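Local coordinates for protein putative hydrolase (Bacteroides ovatus, PDB 4HBS) that is of unknown function but is probably a hydrolase, built as a five-bladed beta-propeller related to the beta-fructosidase clan, at residues P298-K303 and Y307-Q312. Sequence-based numbering, arbitrary orientation.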
loop_
_atom_site.group_PDB
_atom_site.type_symbol
_atom_site.label_atom_id
_atom_site.label_comp_id
_atom_site.label_asym_id
_atom_site.label_seq_id
_atom_site.Cartn_x
_atom_site.Cartn_y
_atom_site.Cartn_z
ATOM N N PRO A 298 -9.550 0.982 0.976
ATOM C CA PRO A 298 -10.277 -0.293 0.909
ATOM C C PRO A 298 -9.609 -1.257 -0.054
ATOM O O PRO A 298 -9.326 -0.875 -1.183
ATOM C CB PRO A 298 -11.653 0.130 0.406
ATOM C CG PRO A 298 -11.389 1.310 -0.424
ATOM C CD PRO A 298 -10.288 2.051 0.277
ATOM N N TRP A 299 -9.338 -2.483 0.393
ATOM C CA TRP A 299 -8.721 -3.528 -0.421
ATOM C C TRP A 299 -9.735 -4.553 -0.688
ATOM O O TRP A 299 -10.169 -5.200 0.260
ATOM C CB TRP A 299 -7.546 -4.158 0.324
ATOM C CG TRP A 299 -6.375 -3.252 0.394
ATOM C CD1 TRP A 299 -6.077 -2.361 1.383
ATOM C CD2 TRP A 299 -5.406 -3.060 -0.631
ATOM N NE1 TRP A 299 -4.980 -1.613 1.031
ATOM C CE2 TRP A 299 -4.530 -2.039 -0.198
ATOM C CE3 TRP A 299 -5.194 -3.647 -1.887
ATOM C CZ2 TRP A 299 -3.432 -1.621 -0.969
ATOM C CZ3 TRP A 299 -4.112 -3.231 -2.646
ATOM C CH2 TRP A 299 -3.247 -2.232 -2.187
ATOM N N VAL A 300 -10.133 -4.740 -1.962
ATOM C CA VAL A 300 -11.137 -5.748 -2.332
ATOM C C VAL A 300 -10.463 -6.977 -2.974
ATOM O O VAL A 300 -9.451 -6.855 -3.682
ATOM C CB VAL A 300 -12.218 -5.134 -3.253
ATOM C CG1 VAL A 300 -13.170 -6.205 -3.799
ATOM C CG2 VAL A 300 -12.994 -4.050 -2.500
ATOM N N PHE A 301 -11.028 -8.160 -2.667
ATOM C CA PHE A 301 -10.619 -9.456 -3.196
ATOM C C PHE A 301 -11.805 -10.438 -3.088
ATOM O O PHE A 301 -12.714 -10.192 -2.303
ATOM C CB PHE A 301 -9.374 -9.988 -2.470
ATOM C CG PHE A 301 -9.647 -10.428 -1.055
ATOM C CD1 PHE A 301 -9.723 -9.499 -0.023
ATOM C CD2 PHE A 301 -9.864 -11.768 -0.755
ATOM C CE1 PHE A 301 -9.992 -9.905 1.288
ATOM C CE2 PHE A 301 -10.133 -12.172 0.557
ATOM C CZ PHE A 301 -10.197 -11.237 1.571
ATOM N N LYS A 302 -11.792 -11.526 -3.882
ATOM C CA LYS A 302 -12.858 -12.525 -3.915
ATOM C C LYS A 302 -12.351 -13.853 -3.418
ATOM O O LYS A 302 -11.264 -14.272 -3.805
ATOM C CB LYS A 302 -13.396 -12.703 -5.357
ATOM C CG LYS A 302 -14.596 -13.671 -5.491
ATOM C CD LYS A 302 -15.004 -13.883 -6.946
ATOM C CE LYS A 302 -16.329 -14.616 -7.124
ATOM N NZ LYS A 302 -16.970 -14.348 -8.451
ATOM N N LYS A 303 -13.145 -14.530 -2.595
ATOM C CA LYS A 303 -12.844 -15.868 -2.095
ATOM C C LYS A 303 -14.163 -16.621 -2.138
ATOM O O LYS A 303 -15.125 -16.216 -1.480
ATOM C CB LYS A 303 -12.220 -15.823 -0.684
ATOM C CG LYS A 303 -11.632 -17.167 -0.228
ATOM C CD LYS A 303 -12.337 -17.767 1.000
ATOM C CE LYS A 303 -12.075 -19.253 1.137
ATOM N NZ LYS A 303 -12.657 -19.824 2.381
ATOM N N TYR A 307 -17.254 -11.362 -2.235
ATOM C CA TYR A 307 -16.269 -10.302 -2.326
ATOM C C TYR A 307 -16.085 -9.775 -0.950
ATOM O O TYR A 307 -17.073 -9.474 -0.295
ATOM C CB TYR A 307 -16.721 -9.196 -3.273
ATOM C CG TYR A 307 -16.744 -9.669 -4.699
ATOM C CD1 TYR A 307 -17.836 -10.360 -5.205
ATOM C CD2 TYR A 307 -15.628 -9.536 -5.512
ATOM C CE1 TYR A 307 -17.848 -10.846 -6.510
ATOM C CE2 TYR A 307 -15.624 -10.015 -6.817
ATOM C CZ TYR A 307 -16.728 -10.698 -7.306
ATOM O OH TYR A 307 -16.771 -11.153 -8.606
ATOM N N TYR A 308 -14.844 -9.717 -0.474
ATOM C CA TYR A 308 -14.517 -9.199 0.847
ATOM C C TYR A 308 -13.726 -7.942 0.679
ATOM O O TYR A 308 -12.864 -7.883 -0.194
ATOM C CB TYR A 308 -13.713 -10.221 1.649
ATOM C CG TYR A 308 -14.476 -11.497 1.914
ATOM C CD1 TYR A 308 -15.369 -11.592 2.978
ATOM C CD2 TYR A 308 -14.308 -12.614 1.102
ATOM C CE1 TYR A 308 -16.069 -12.772 3.231
ATOM C CE2 TYR A 308 -14.989 -13.802 1.355
ATOM C CZ TYR A 308 -15.876 -13.876 2.416
ATOM O OH TYR A 308 -16.572 -15.040 2.658
HETATM N N MSE A 309 -14.011 -6.933 1.497
HETATM C CA MSE A 309 -13.287 -5.667 1.494
HETATM C C MSE A 309 -12.642 -5.493 2.820
HETATM O O MSE A 309 -13.309 -5.740 3.816
HETATM C CB MSE A 309 -14.240 -4.515 1.246
HETATM C CG MSE A 309 -13.542 -3.195 1.146
HETATM SE SE MSE A 309 -14.817 -1.772 0.837
HETATM C CE MSE A 309 -14.398 -0.898 2.305
ATOM N N ILE A 310 -11.365 -5.058 2.867
ATOM C CA ILE A 310 -10.669 -4.816 4.141
ATOM C C ILE A 310 -10.152 -3.404 4.115
ATOM O O ILE A 310 -9.448 -3.028 3.191
ATOM C CB ILE A 310 -9.537 -5.829 4.440
ATOM C CG1 ILE A 310 -10.083 -7.266 4.455
ATOM C CG2 ILE A 310 -8.857 -5.501 5.803
ATOM C CD1 ILE A 310 -9.070 -8.245 4.320
ATOM N N GLY A 311 -10.497 -2.638 5.123
ATOM C CA GLY A 311 -10.078 -1.251 5.228
ATOM C C GLY A 311 -9.814 -0.845 6.651
ATOM O O GLY A 311 -10.239 -1.519 7.586
ATOM N N GLN A 312 -9.089 0.237 6.819
ATOM C CA GLN A 312 -8.785 0.775 8.130
ATOM C C GLN A 312 -9.937 1.626 8.570
ATOM O O GLN A 312 -10.443 2.398 7.763
ATOM C CB GLN A 312 -7.538 1.618 8.044
ATOM C CG GLN A 312 -6.986 2.032 9.385
ATOM C CD GLN A 312 -5.955 3.093 9.219
ATOM O OE1 GLN A 312 -5.580 3.474 8.093
ATOM N NE2 GLN A 312 -5.478 3.596 10.333
#
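Trp299 and Ile310, and again Phe301 and Tyr308, face each other as antiparallel hydrogen-bonded pairs, each joined by two N-H to C=O bonds, with the short strand axes 4.5 Å apart at closest approach. The hairpin shows the rule that residues paired across antiparallel strands project to the same face of the sheet. On the face of Val300, Lys302, Tyr307 and Met309, the aliphatic stem of Lys302 runs extended across the Tyr307 ring, laying CG over one face, 4.1 Å from the ring centroid, in a CH-pi contact. The same stem brings Lys302 NZ to 3.2 Å from Tyr307 OH, a hydrogen bond donated by the amine, while that hydroxyl is also bonded to Asp231. With a leucine in place of Tyr307, Lys302 would probably lose both its aromatic platform and its hydroxyl acceptor, and Asp231 would lose a partner. Further along, Val300 CG2 meets Met309 CG at 3.8 Å, and Met309, a selenomethionine bent at its last torsion, carries its CE to 3.5 Å from Pro298 CB. The two strands open one four-stranded antiparallel blade of the propeller: 298-303 is its first strand, and 306-312 pairs on its far side with 319-325. Trp299, Phe301, Tyr308 and Ile310 point to the other face. Because Phe301 CG sits between the backbone N and the carbonyl carbon (chi1 71°), its ring leans over the partner strand, putting CZ 3.7 Å from Tyr308 CB and CE1 3.6 Å from Ile310 CD1, the methyl lying at the ring edge. The Phe301 and Tyr308 rings, inclined at 30°, are displaced along their planes past any real stacking, with centroids 5.9 Å apart; Trp405 meets both edge-to-face. At the hairpin end, the CE2 edge of the Tyr308 ring meets the carbonyl O of Lys303, whose amine forms a salt bridge with Glu406.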